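Long-range contacts in ecto-NAD+ glycohydrolase (CD38 molecule) (Bos taurus, PDB 3GC6), which is a disulfide-rich ectoenzyme of the ADP-ribosyl cyclase family, with a helical lobe and a lobe built on a parallel sheet: residues A[10-14]-A[138-142]; A[72-77]-A[152-157]; A[188-193]-A[224-230]. The protein carries 1 engineered substitution. The contacts are given in a common frame with arbitrary orientation. Where two conformers were deposited one is given. Numbering follows the deposited sequence.

Contact 1. Residues A[10-14]-A[138-142]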
ATOM      1  N   ARG A  10      -5.051 -23.139  30.787  1.00  5.23           N
ATOM      2  CA  ARG A  10      -5.945 -24.291  30.785  1.00  5.17           C
ATOM      3  C   ARG A  10      -6.019 -25.062  29.469  1.00  5.12           C
ATOM      4  O   ARG A  10      -6.498 -26.209  29.443  1.00  5.15           O
ATOM      5  CB  ARG A  10      -7.354 -23.866  31.204  1.00  5.34           C
ATOM      6  CG  ARG A  10      -8.077 -22.980  30.205  1.00  5.49           C
ATOM      7  CD  ARG A  10      -9.355 -22.399  30.811  1.00  5.84           C
ATOM      8  NE  ARG A  10     -10.100 -21.533  29.892  1.00  6.35           N
ATOM      9  CZ  ARG A  10      -9.846 -20.233  29.705  1.00  6.73           C
ATOM     10  NH1 ARG A  10      -8.856 -19.629  30.357  1.00  7.05           N
ATOM     11  NH2 ARG A  10     -10.588 -19.525  28.870  1.00  7.06           N
ATOM     12  N   TRP A  11      -5.585 -24.436  28.377  1.00  4.89           N
ATOM     13  CA  TRP A  11      -5.697 -25.080  27.088  1.00  5.18           C
ATOM     14  C   TRP A  11      -4.534 -26.023  26.793  1.00  5.40           C
ATOM     15  O   TRP A  11      -3.467 -25.925  27.396  1.00  5.60           O
ATOM     16  CB  TRP A  11      -5.769 -24.008  25.992  1.00  4.78           C
ATOM     17  CG  TRP A  11      -6.868 -23.013  26.200  1.00  4.49           C
ATOM     18  CD1 TRP A  11      -6.728 -21.658  26.414  1.00  4.62           C
ATOM     19  CD2 TRP A  11      -8.280 -23.274  26.190  1.00  4.57           C
ATOM     20  NE1 TRP A  11      -7.972 -21.063  26.522  1.00  4.97           N
ATOM     21  CE2 TRP A  11      -8.936 -22.038  26.414  1.00  4.61           C
ATOM     22  CE3 TRP A  11      -9.051 -24.427  26.005  1.00  4.93           C
ATOM     23  CZ2 TRP A  11     -10.336 -21.924  26.458  1.00  4.52           C
ATOM     24  CZ3 TRP A  11     -10.436 -24.321  26.066  1.00  5.55           C
ATOM     25  CH2 TRP A  11     -11.064 -23.073  26.287  1.00  5.16           C
ATOM     26  N   HIS A  12      -4.739 -26.908  25.821  1.00  5.51           N
ATOM     27  CA  HIS A  12      -3.717 -27.891  25.432  1.00  5.85           C
ATOM     28  C   HIS A  12      -2.808 -27.437  24.280  1.00  5.92           C
ATOM     29  O   HIS A  12      -1.788 -28.077  23.985  1.00  6.34           O
ATOM     30  CB  HIS A  12      -4.381 -29.213  25.043  1.00  5.84           C
ATOM     31  CG  HIS A  12      -5.054 -29.904  26.187  1.00  6.81           C
ATOM     32  ND1 HIS A  12      -6.320 -29.575  26.616  1.00  7.54           N
ATOM     33  CD2 HIS A  12      -4.622 -30.895  27.005  1.00  7.79           C
ATOM     34  CE1 HIS A  12      -6.647 -30.335  27.649  1.00  8.26           C
ATOM     35  NE2 HIS A  12      -5.633 -31.147  27.904  1.00  8.80           N
ATOM     36  N   GLY A  13      -3.166 -26.340  23.615  1.00  5.58           N
ATOM     37  CA  GLY A  13      -2.339 -25.861  22.530  1.00  5.52           C
ATOM     38  C   GLY A  13      -1.380 -24.758  22.951  1.00  5.19           C
ATOM     39  O   GLY A  13      -1.519 -24.150  24.013  1.00  4.82           O
ATOM     40  N   ALA A  14      -0.377 -24.506  22.127  1.00  5.33           N
ATOM     41  CA  ALA A  14       0.570 -23.462  22.428  1.00  5.22           C
ATOM     42  C   ALA A  14      -0.106 -22.071  22.468  1.00  4.80           C
ATOM     43  O   ALA A  14      -1.099 -21.802  21.771  1.00  4.92           O
ATOM     44  CB  ALA A  14       1.693 -23.470  21.383  1.00  5.67           C
ATOM     45  N   ARG A 138      -8.046 -30.699  18.478  1.00  6.96           N
ATOM     46  CA  ARG A 138      -8.445 -32.075  18.810  1.00  7.53           C
ATOM     47  C   ARG A 138      -8.811 -32.232  20.283  1.00  7.43           C
ATOM     48  O   ARG A 138      -9.807 -32.873  20.608  1.00  7.65           O
ATOM     49  CB  ARG A 138      -7.349 -33.066  18.411  1.00  7.93           C
ATOM     50  CG  ARG A 138      -7.786 -34.545  18.377  1.00  9.56           C
ATOM     51  CD  ARG A 138      -6.690 -35.443  17.757  1.00 12.03           C
ATOM     52  NE  ARG A 138      -7.144 -36.835  17.648  1.00 14.20           N
ATOM     53  CZ  ARG A 138      -6.383 -37.862  17.269  1.00 14.89           C
ATOM     54  NH1 ARG A 138      -5.104 -37.677  16.949  1.00 15.22           N
ATOM     55  NH2 ARG A 138      -6.905 -39.086  17.208  1.00 14.88           N
ATOM     56  N   LYS A 139      -8.004 -31.665  21.170  1.00  6.93           N
ATOM     57  CA  LYS A 139      -8.194 -31.858  22.613  1.00  6.89           C
ATOM     58  C   LYS A 139      -9.143 -30.861  23.272  1.00  6.66           C
ATOM     59  O   LYS A 139      -9.718 -31.154  24.329  1.00  6.66           O
ATOM     60  CB  LYS A 139      -6.842 -31.785  23.337  1.00  7.07           C
ATOM     61  CG  LYS A 139      -5.845 -32.913  22.954  1.00  7.89           C
ATOM     62  CD  LYS A 139      -4.604 -32.849  23.860  1.00  9.60           C
ATOM     63  CE  LYS A 139      -3.474 -33.782  23.384  1.00 11.02           C
ATOM     64  NZ  LYS A 139      -2.645 -33.123  22.340  1.00 12.35           N
ATOM     65  N   ASP A 140      -9.305 -29.679  22.677  1.00  6.03           N
ATOM     66  CA  ASP A 140     -10.134 -28.661  23.328  1.00  5.68           C
ATOM     67  C   ASP A 140     -11.410 -28.361  22.570  1.00  5.49           C
ATOM     68  O   ASP A 140     -12.485 -28.586  23.074  1.00  5.35           O
ATOM     69  CB  ASP A 140      -9.353 -27.368  23.573  1.00  5.77           C
ATOM     70  CG  ASP A 140      -8.174 -27.561  24.502  1.00  5.63           C
ATOM     71  OD1 ASP A 140      -8.353 -28.166  25.599  1.00  5.82           O
ATOM     72  OD2 ASP A 140      -7.062 -27.144  24.120  1.00  5.24           O
ATOM     73  N   CYS A 141     -11.288 -27.836  21.355  1.00  4.98           N
ATOM     74  CA  CYS A 141     -12.468 -27.477  20.573  1.00  5.23           C
ATOM     75  C   CYS A 141     -12.065 -27.224  19.146  1.00  5.26           C
ATOM     76  O   CYS A 141     -11.049 -26.597  18.901  1.00  5.33           O
ATOM     77  CB  CYS A 141     -13.159 -26.228  21.150  1.00  5.29           C
ATOM     78  SG  CYS A 141     -12.130 -24.751  21.159  1.00  5.65           S
ATOM     79  N   ARG A 142     -12.870 -27.715  18.207  1.00  5.23           N
ATOM     80  CA  ARG A 142     -12.656 -27.387  16.798  1.00  5.11           C
ATOM     81  C   ARG A 142     -12.984 -25.923  16.467  1.00  5.19           C
ATOM     82  O   ARG A 142     -12.389 -25.341  15.544  1.00  5.01           O
ATOM     83  CB  ARG A 142     -13.469 -28.351  15.918  1.00  5.69           C
ATOM     84  CG  ARG A 142     -12.956 -29.757  16.035  1.00  6.33           C
ATOM     85  CD  ARG A 142     -13.735 -30.756  15.180  1.00  8.74           C
ATOM     86  NE  ARG A 142     -13.349 -32.122  15.541  1.00 10.23           N
ATOM     87  CZ  ARG A 142     -13.449 -33.170  14.728  1.00 11.67           C
ATOM     88  NH1 ARG A 142     -13.919 -33.016  13.494  1.00 12.38           N
ATOM     89  NH2 ARG A 142     -13.056 -34.372  15.143  1.00 11.99           N
TER
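A His-carboxylate hydrogen-bond pair, doubled by a backbone amide, joins two surface loops of the helical side of this ADP-ribosyl cyclase-family protein. The carboxylate of Asp140 receives two bonds from one residue: His12 N donates to Asp140 OD2 at 2.9 Å with an angle of 166° at the hydrogen, and His12 ND1 donates to Asp140 OD1 at 2.7 Å and 157°. Both angles are favourable, and the two donors of His12 go to different oxygens, so the carboxylate fixes the main chain and the imidazole of His12 together. Asp140 OD2 also accepts from the amide of Asp136, and Asp136 OD2 in turn accepts from Lys139 N, a local bond that satisfies the amide just before Asp140. Gly13 N, in contrast, stays 4.0 Å from Asp140 OD2, too far to bond.

Around this polar centre the packing is light, with 246 Å² buried in all. The edge of the Trp11 indole meets the carboxylate, Trp11 CE3 lying 3.6 Å from Asp140 CG. The same ring touches Pro60 and Cys61, and Cys61 is disulfide-bonded to Cys141, so the loop is tied covalently beside the hydrogen bonds. Trp11 N bonds to Ser133 OG, next to the short antiparallel pairing of strands 13-14 and 133-134. On the more exposed side, Lys139 CD lies 3.7 Å from His12 CD2, and Lys139 CB makes a CH-pi contact over one face of the His12 ring, 4.2 Å from its centroid and 26° off the ring normal.

Contact 2. Residues A[72-77]-A[152-157]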
ATOM      1  N   ILE A  72     -12.359 -10.396   6.295  0.50  4.62           N
ATOM      2  CA  ILE A  72     -12.258 -10.900   4.918  0.50  4.72           C
ATOM      3  C   ILE A  72     -12.716  -9.833   3.914  0.50  4.90           C
ATOM      4  O   ILE A  72     -12.118  -9.673   2.838  0.50  4.94           O
ATOM      5  CB  ILE A  72     -13.044 -12.222   4.762  0.50  4.76           C
ATOM      6  CG1 ILE A  72     -12.174 -13.384   5.256  0.50  4.54           C
ATOM      7  CG2 ILE A  72     -13.518 -12.431   3.293  0.50  4.47           C
ATOM      8  CD1 ILE A  72     -12.901 -14.594   5.780  0.50  4.22           C
ATOM      9  N   ASN A  73     -13.743  -9.072   4.286  1.00  5.20           N
ATOM     10  CA  ASN A  73     -14.223  -7.983   3.421  1.00  5.56           C
ATOM     11  C   ASN A  73     -13.159  -6.939   3.137  1.00  5.44           C
ATOM     12  O   ASN A  73     -13.160  -6.324   2.074  1.00  5.93           O
ATOM     13  CB  ASN A  73     -15.446  -7.278   4.010  1.00  6.01           C
ATOM     14  CG  ASN A  73     -16.701  -8.107   3.900  1.00  7.42           C
ATOM     15  OD1 ASN A  73     -16.740  -9.135   3.212  1.00  8.40           O
ATOM     16  ND2 ASN A  73     -17.751  -7.657   4.593  1.00  8.62           N
ATOM     17  N   LEU A  74     -12.252  -6.731   4.088  1.00  5.27           N
ATOM     18  CA  LEU A  74     -11.196  -5.742   3.905  1.00  5.16           C
ATOM     19  C   LEU A  74     -10.082  -6.243   2.971  1.00  4.95           C
ATOM     20  O   LEU A  74      -9.350  -5.438   2.394  1.00  5.27           O
ATOM     21  CB  LEU A  74     -10.579  -5.345   5.242  1.00  5.25           C
ATOM     22  CG  LEU A  74     -11.484  -4.512   6.157  1.00  5.81           C
ATOM     23  CD1 LEU A  74     -10.878  -4.392   7.528  1.00  5.96           C
ATOM     24  CD2 LEU A  74     -11.729  -3.139   5.550  1.00  6.47           C
ATOM     25  N   ALA A  75      -9.959  -7.567   2.826  1.00  4.89           N
ATOM     26  CA  ALA A  75      -8.879  -8.138   2.022  1.00  4.65           C
ATOM     27  C   ALA A  75      -9.232  -9.590   1.626  1.00  4.46           C
ATOM     28  O   ALA A  75      -8.700 -10.545   2.189  1.00  4.44           O
ATOM     29  CB  ALA A  75      -7.548  -8.077   2.777  1.00  4.97           C
ATOM     30  N   PRO A  76     -10.159  -9.763   0.670  1.00  4.66           N
ATOM     31  CA  PRO A  76     -10.580 -11.126   0.335  1.00  4.73           C
ATOM     32  C   PRO A  76      -9.443 -11.918  -0.269  1.00  4.81           C
ATOM     33  O   PRO A  76      -8.618 -11.338  -0.978  1.00  4.88           O
ATOM     34  CB  PRO A  76     -11.664 -10.931  -0.733  1.00  5.22           C
ATOM     35  CG  PRO A  76     -12.088  -9.513  -0.601  1.00  5.57           C
ATOM     36  CD  PRO A  76     -10.928  -8.727  -0.057  1.00  4.91           C
ATOM     37  N   PRO A  77      -9.388 -13.230   0.001  1.00  4.53           N
ATOM     38  CA  PRO A  77      -8.271 -14.060  -0.512  1.00  4.71           C
ATOM     39  C   PRO A  77      -8.516 -14.517  -1.956  1.00  4.98           C
ATOM     40  O   PRO A  77      -8.587 -15.720  -2.251  1.00  5.26           O
ATOM     41  CB  PRO A  77      -8.284 -15.253   0.435  1.00  4.72           C
ATOM     42  CG  PRO A  77      -9.749 -15.401   0.776  1.00  5.09           C
ATOM     43  CD  PRO A  77     -10.262 -13.996   0.921  1.00  4.76           C
ATOM     44  N   VAL A 152     -12.463 -20.560   7.138  1.00  4.27           N
ATOM     45  CA  VAL A 152     -13.242 -19.623   6.353  1.00  4.15           C
ATOM     46  C   VAL A 152     -12.378 -18.999   5.248  1.00  4.07           C
ATOM     47  O   VAL A 152     -12.861 -18.757   4.134  1.00  4.53           O
ATOM     48  CB  VAL A 152     -13.947 -18.551   7.224  1.00  4.90           C
ATOM     49  CG1 VAL A 152     -12.958 -17.743   7.973  1.00  5.20           C
ATOM     50  CG2 VAL A 152     -14.871 -17.678   6.335  1.00  5.77           C
ATOM     51  N   LEU A 153     -11.109 -18.746   5.545  1.00  3.97           N
ATOM     52  CA  LEU A 153     -10.239 -18.236   4.478  1.00  3.82           C
ATOM     53  C   LEU A 153     -10.171 -19.247   3.344  1.00  3.62           C
ATOM     54  O   LEU A 153     -10.200 -18.873   2.162  1.00  3.94           O
ATOM     55  CB  LEU A 153      -8.823 -17.914   4.973  1.00  4.13           C
ATOM     56  CG  LEU A 153      -8.075 -16.863   4.139  1.00  4.64           C
ATOM     57  CD1 LEU A 153      -8.715 -15.459   4.277  1.00  4.72           C
ATOM     58  CD2 LEU A 153      -6.602 -16.863   4.523  1.00  4.30           C
ATOM     59  N   SER A 154     -10.046 -20.512   3.712  1.00  3.86           N
ATOM     60  CA  SER A 154      -9.975 -21.607   2.700  1.00  3.98           C
ATOM     61  C   SER A 154     -11.225 -21.659   1.838  1.00  4.22           C
ATOM     62  O   SER A 154     -11.160 -21.847   0.612  1.00  4.19           O
ATOM     63  CB  SER A 154      -9.822 -22.966   3.397  1.00  4.09           C
ATOM     64  OG  SER A 154      -8.524 -23.118   3.914  1.00  4.74           O
ATOM     65  N   GLU A 155     -12.386 -21.549   2.476  1.00  4.09           N
ATOM     66  CA  GLU A 155     -13.673 -21.545   1.729  1.00  4.32           C
ATOM     67  C   GLU A 155     -13.733 -20.424   0.734  1.00  4.22           C
ATOM     68  O   GLU A 155     -14.109 -20.627  -0.427  1.00  4.40           O
ATOM     69  CB  GLU A 155     -14.860 -21.411   2.695  1.00  4.87           C
ATOM     70  CG  GLU A 155     -15.030 -22.617   3.585  1.00  6.63           C
ATOM     71  CD  GLU A 155     -16.280 -22.542   4.459  1.00  8.50           C
ATOM     72  OE1 GLU A 155     -16.800 -21.434   4.672  1.00  9.10           O
ATOM     73  OE2 GLU A 155     -16.720 -23.601   4.960  1.00 10.18           O
ATOM     74  N   ARG A 156     -13.363 -19.216   1.166  1.00  4.03           N
ATOM     75  CA  ARG A 156     -13.500 -18.062   0.288  1.00  4.11           C
ATOM     76  C   ARG A 156     -12.493 -18.175  -0.865  1.00  3.93           C
ATOM     77  O   ARG A 156     -12.815 -17.883  -2.016  1.00  4.30           O
ATOM     78  CB  ARG A 156     -13.348 -16.770   1.068  1.00  4.19           C
ATOM     79  CG  ARG A 156     -14.466 -16.566   2.109  1.00  5.63           C
ATOM     80  CD  ARG A 156     -15.796 -16.239   1.417  1.00  7.34           C
ATOM     81  NE  ARG A 156     -15.716 -14.956   0.721  1.00  8.20           N
ATOM     82  CZ  ARG A 156     -16.074 -13.789   1.266  1.00  8.10           C
ATOM     83  NH1 ARG A 156     -16.534 -13.760   2.510  1.00  9.11           N
ATOM     84  NH2 ARG A 156     -15.959 -12.659   0.574  1.00  8.38           N
ATOM     85  N   PHE A 157     -11.290 -18.684  -0.560  1.00  3.72           N
ATOM     86  CA  PHE A 157     -10.220 -18.899  -1.556  1.00  3.78           C
ATOM     87  C   PHE A 157     -10.723 -19.908  -2.612  1.00  3.52           C
ATOM     88  O   PHE A 157     -10.584 -19.670  -3.817  1.00  3.84           O
ATOM     89  CB  PHE A 157      -9.025 -19.449  -0.769  1.00  3.76           C
ATOM     90  CG  PHE A 157      -7.777 -19.761  -1.581  1.00  3.78           C
ATOM     91  CD1 PHE A 157      -6.964 -18.737  -2.078  1.00  3.89           C
ATOM     92  CD2 PHE A 157      -7.324 -21.081  -1.681  1.00  3.97           C
ATOM     93  CE1 PHE A 157      -5.753 -19.044  -2.752  1.00  4.30           C
ATOM     94  CE2 PHE A 157      -6.125 -21.388  -2.354  1.00  4.03           C
ATOM     95  CZ  PHE A 157      -5.352 -20.374  -2.892  1.00  4.29           C
TER
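This is a buried, predominantly apolar contact about 10 Å, centre to centre, from the centre of the chain, in which the end of helix 69-74 and the Pro76-Pro77 segment that follows pack on one face of helix 145-159. The two segments bury 377 Å² and share no hydrogen bonds with each other. On the second helix the contacts come from Val152, Leu153, Arg156 and Phe157, whose spacing puts them along a single side; Arg156 N to Val152 O at 3.0 Å and Phe157 N to Leu153 O at 2.9 Å are the helical bonds that set that spacing.

Two residues of 72-77 do most of the packing. Ile72 CD1 reaches Val152 CG2 at 3.7 Å, and Ile72 CG1 lies 4.2 Å from Leu153 CD1. Ile72 CG2 sits over a face of the Arg156 guanidinium, 3.4 Å from Arg156 NH1. Pro77 is the second: its CG is 3.7 Å from Leu153 CD1 and 3.9 Å from Arg156 CB. The backbones come nearest here, with Pro77 CA and Phe157 CA 5.3 Å apart. There Pro77 O meets the ring edge of Phe157, 3.4 Å from Phe157 CD1, and is buried without a hydrogen-bonding partner in the model. Ala75 N bonds to Ile72 O at 3.0 Å within 72-77.

Ile72 and Leu153 both also touch Leu111 of helix 110-115. Ser154 turns instead to helix 182-187, and the Phe157 ring meets Phe86 of strand 85-88 with the planes about 55° apart, linking the helices to the edge of the parallel sheet.

Contact 3. Residues A[188-193]-A[224-230]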
ATOM      1  N   ALA A 188     -11.561 -28.418  -1.534  1.00  4.23           N
ATOM      2  CA  ALA A 188     -12.074 -29.093  -2.735  1.00  4.30           C
ATOM      3  C   ALA A 188     -13.611 -29.050  -2.831  1.00  4.52           C
ATOM      4  O   ALA A 188     -14.152 -28.778  -3.877  1.00  4.65           O
ATOM      5  CB  ALA A 188     -11.517 -30.550  -2.855  1.00  4.15           C
ATOM      6  N   PRO A 189     -14.324 -29.290  -1.715  1.00  4.47           N
ATOM      7  CA  PRO A 189     -15.796 -29.315  -1.809  1.00  4.62           C
ATOM      8  C   PRO A 189     -16.409 -27.948  -2.096  1.00  4.52           C
ATOM      9  O   PRO A 189     -17.592 -27.889  -2.459  1.00  5.07           O
ATOM     10  CB  PRO A 189     -16.230 -29.791  -0.405  1.00  4.46           C
ATOM     11  CG  PRO A 189     -15.052 -30.629   0.042  1.00  5.41           C
ATOM     12  CD  PRO A 189     -13.843 -29.899  -0.449  1.00  4.88           C
ATOM     13  N   ASN A 190     -15.612 -26.887  -1.930  1.00  4.58           N
ATOM     14  CA  ASN A 190     -16.118 -25.534  -2.121  1.00  4.55           C
ATOM     15  C   ASN A 190     -15.561 -24.854  -3.375  1.00  4.54           C
ATOM     16  O   ASN A 190     -15.807 -23.666  -3.577  1.00  4.68           O
ATOM     17  CB  ASN A 190     -15.875 -24.685  -0.881  1.00  4.95           C
ATOM     18  CG  ASN A 190     -16.775 -25.083   0.247  1.00  5.16           C
ATOM     19  OD1 ASN A 190     -16.320 -25.549   1.311  1.00  5.98           O
ATOM     20  ND2 ASN A 190     -18.074 -24.937   0.016  1.00  6.17           N
ATOM     21  N   LEU A 191     -14.853 -25.619  -4.196  1.00  4.36           N
ATOM     22  CA  LEU A 191     -14.317 -25.060  -5.454  1.00  4.31           C
ATOM     23  C   LEU A 191     -15.442 -24.515  -6.320  1.00  4.21           C
ATOM     24  O   LEU A 191     -16.490 -25.139  -6.464  1.00  4.23           O
ATOM     25  CB  LEU A 191     -13.570 -26.132  -6.259  1.00  4.12           C
ATOM     26  CG  LEU A 191     -12.148 -26.370  -5.808  1.00  5.48           C
ATOM     27  CD1 LEU A 191     -11.621 -27.650  -6.509  1.00  5.93           C
ATOM     28  CD2 LEU A 191     -11.241 -25.135  -6.112  1.00  5.36           C
ATOM     29  N   ARG A 192     -15.208 -23.358  -6.933  1.00  4.05           N
ATOM     30  CA  ARG A 192     -16.182 -22.787  -7.864  1.00  4.15           C
ATOM     31  C   ARG A 192     -16.471 -23.801  -8.964  1.00  4.15           C
ATOM     32  O   ARG A 192     -15.540 -24.368  -9.557  1.00  4.16           O
ATOM     33  CB  ARG A 192     -15.640 -21.502  -8.503  1.00  4.19           C
ATOM     34  CG  ARG A 192     -16.698 -20.813  -9.355  1.00  4.42           C
ATOM     35  CD  ARG A 192     -16.067 -19.792 -10.298  1.00  4.31           C
ATOM     36  NE  ARG A 192     -15.344 -18.719  -9.637  1.00  4.48           N
ATOM     37  CZ  ARG A 192     -15.889 -17.527  -9.325  1.00  4.08           C
ATOM     38  NH1 ARG A 192     -17.178 -17.295  -9.526  1.00  4.82           N
ATOM     39  NH2 ARG A 192     -15.148 -16.581  -8.761  1.00  4.82           N
ATOM     40  N   PRO A 193     -17.767 -24.055  -9.225  1.00  4.31           N
ATOM     41  CA  PRO A 193     -18.018 -25.038 -10.288  1.00  4.62           C
ATOM     42  C   PRO A 193     -17.389 -24.633 -11.626  1.00  4.71           C
ATOM     43  O   PRO A 193     -17.266 -23.442 -11.937  1.00  4.59           O
ATOM     44  CB  PRO A 193     -19.545 -25.088 -10.377  1.00  4.71           C
ATOM     45  CG  PRO A 193     -19.977 -24.712  -8.995  1.00  4.83           C
ATOM     46  CD  PRO A 193     -19.004 -23.607  -8.575  1.00  4.69           C
ATOM     47  N   ILE A 224     -15.441 -35.929  -5.784  1.00  4.83           N
ATOM     48  CA  ILE A 224     -15.802 -34.596  -5.306  1.00  5.14           C
ATOM     49  C   ILE A 224     -15.828 -33.617  -6.490  1.00  5.22           C
ATOM     50  O   ILE A 224     -16.770 -32.841  -6.645  1.00  5.08           O
ATOM     51  CB  ILE A 224     -14.830 -34.101  -4.222  1.00  5.52           C
ATOM     52  CG1 ILE A 224     -14.993 -34.946  -2.940  1.00  5.06           C
ATOM     53  CG2 ILE A 224     -15.042 -32.611  -3.945  1.00  5.11           C
ATOM     54  CD1 ILE A 224     -13.921 -34.672  -1.897  1.00  6.03           C
ATOM     55  N   LEU A 225     -14.786 -33.659  -7.328  1.00  5.05           N
ATOM     56  CA  LEU A 225     -14.699 -32.731  -8.455  1.00  4.95           C
ATOM     57  C   LEU A 225     -15.813 -32.971  -9.477  1.00  5.08           C
ATOM     58  O   LEU A 225     -16.394 -32.017 -10.000  1.00  5.41           O
ATOM     59  CB  LEU A 225     -13.330 -32.830  -9.118  1.00  4.63           C
ATOM     60  CG  LEU A 225     -12.219 -32.497  -8.123  1.00  4.61           C
ATOM     61  CD1 LEU A 225     -10.853 -32.678  -8.814  1.00  4.54           C
ATOM     62  CD2 LEU A 225     -12.355 -31.057  -7.580  1.00  4.90           C
ATOM     63  N   ASP A 226     -16.141 -34.239  -9.731  1.00  5.23           N
ATOM     64  CA  ASP A 226     -17.254 -34.526 -10.626  1.00  5.49           C
ATOM     65  C   ASP A 226     -18.512 -33.832 -10.097  1.00  5.41           C
ATOM     66  O   ASP A 226     -19.306 -33.281 -10.874  1.00  5.75           O
ATOM     67  CB  ASP A 226     -17.492 -36.033 -10.696  1.00  5.64           C
ATOM     68  CG  ASP A 226     -16.515 -36.756 -11.635  1.00  6.58           C
ATOM     69  OD1 ASP A 226     -15.792 -36.129 -12.455  1.00  6.53           O
ATOM     70  OD2 ASP A 226     -16.476 -38.002 -11.557  1.00  7.07           O
ATOM     71  N   GLY A 227     -18.714 -33.905  -8.785  1.00  5.36           N
ATOM     72  CA  GLY A 227     -19.866 -33.249  -8.127  1.00  5.67           C
ATOM     73  C   GLY A 227     -19.894 -31.742  -8.354  1.00  5.93           C
ATOM     74  O   GLY A 227     -20.982 -31.152  -8.407  1.00  6.49           O
ATOM     75  N   ARG A 228     -18.710 -31.129  -8.474  1.00  5.96           N
ATOM     76  CA  ARG A 228     -18.587 -29.677  -8.686  1.00  5.88           C
ATOM     77  C   ARG A 228     -18.541 -29.337 -10.177  1.00  5.76           C
ATOM     78  O   ARG A 228     -18.334 -28.173 -10.533  1.00  5.72           O
ATOM     79  CB  ARG A 228     -17.296 -29.116  -8.053  1.00  5.91           C
ATOM     80  CG  ARG A 228     -17.019 -29.452  -6.572  1.00  6.26           C
ATOM     81  CD  ARG A 228     -18.052 -28.885  -5.632  1.00  6.29           C
ATOM     82  NE  ARG A 228     -18.096 -27.422  -5.650  1.00  5.09           N
ATOM     83  CZ  ARG A 228     -19.125 -26.701  -5.226  1.00  6.30           C
ATOM     84  NH1 ARG A 228     -20.214 -27.306  -4.740  1.00  7.00           N
ATOM     85  NH2 ARG A 228     -19.072 -25.372  -5.277  1.00  6.92           N
ATOM     86  N   ASN A 229     -18.712 -30.328 -11.056  1.00  5.70           N
ATOM     87  CA  ASN A 229     -18.517 -30.119 -12.489  1.00  5.82           C
ATOM     88  C   ASN A 229     -17.169 -29.475 -12.805  1.00  5.78           C
ATOM     89  O   ASN A 229     -17.077 -28.565 -13.615  1.00  5.83           O
ATOM     90  CB  ASN A 229     -19.657 -29.254 -13.064  1.00  5.85           C
ATOM     91  CG  ASN A 229     -19.804 -29.386 -14.562  1.00  7.19           C
ATOM     92  OD1 ASN A 229     -19.164 -30.230 -15.203  1.00  8.69           O
ATOM     93  ND2 ASN A 229     -20.673 -28.544 -15.145  1.00  8.68           N
ATOM     94  N   VAL A 230     -16.124 -29.986 -12.158  1.00  4.96           N
ATOM     95  CA  VAL A 230     -14.767 -29.495 -12.352  1.00  5.17           C
ATOM     96  C   VAL A 230     -13.955 -30.547 -13.107  1.00  5.36           C
ATOM     97  O   VAL A 230     -13.811 -31.676 -12.639  1.00  5.56           O
ATOM     98  CB  VAL A 230     -14.146 -29.190 -10.975  1.00  4.81           C
ATOM     99  CG1 VAL A 230     -12.629 -29.074 -11.060  1.00  4.96           C
ATOM    100  CG2 VAL A 230     -14.748 -27.925 -10.387  1.00  4.92           C
TER
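Arg228 gives two hydrogen bonds to one carbonyl: its NE and its NH2 each lie 2.9 Å from Leu191 O, both with an angle of 146° at the hydrogen. The acceptor lies near the guanidinium plane, as this forked geometry requires. Arg228 directly follows helix 216-227, the helix of a beta-alpha-beta unit between parallel strands 196-203 and 231-239, and Leu191 belongs to the loop leading into the first of them.

The backbone explains how the helix stops. Asn229 has positive phi (52°), with Asn229 N to Asp226 O and Val230 N to Leu225 O, both 3.0 Å, completing a Schellman motif that turns the chain toward strand 231-239. On the loop side, Arg192 CA-to-CB points away from 224-230, and its NE and NH2 bond to Ala161 O and Ser160 O.

The Arg228 guanidinium is flanked on one face by Pro193 CG and on the opposite face by Pro189 O and Asn190 CA. Apolar contacts complete the interface: Leu191 CD1 to Leu225 CD2 at 3.6 Å, both side chains touching Leu197 of strand 196-203, and Ala188 CB to Ile224 CG2 at 4.2 Å. The backbones come nearest at Pro193 and Arg228 (CA to CA 4.9 Å), with a CA-H...O contact of 3.2 Å between Pro193 CA and Arg228 O, 125° at the hydrogen.

Contacts 1 and 2 interleave along the chain, in the order 10-14, 72-77, 138-142, 152-157, and contact 3 follows in series. Centre to centre, contacts 1 and 2 are about 25 Å apart, 1 and 3 about 32 Å, 2 and 3 about 18 Å. Helix 145-159, whose later turns, 152-157, form half of contact 2, touches contact 3 where Glu155 packs against Asn190. Surface contact 1 lies on the loop entering that helix and touches neither (nearest atoms about 10 and 14 Å away). Contacts 1 and 2 thus join early to middle chain on the helical side, while contact 3 joins the loop and helix flanking parallel strands 196-203 and 231-239.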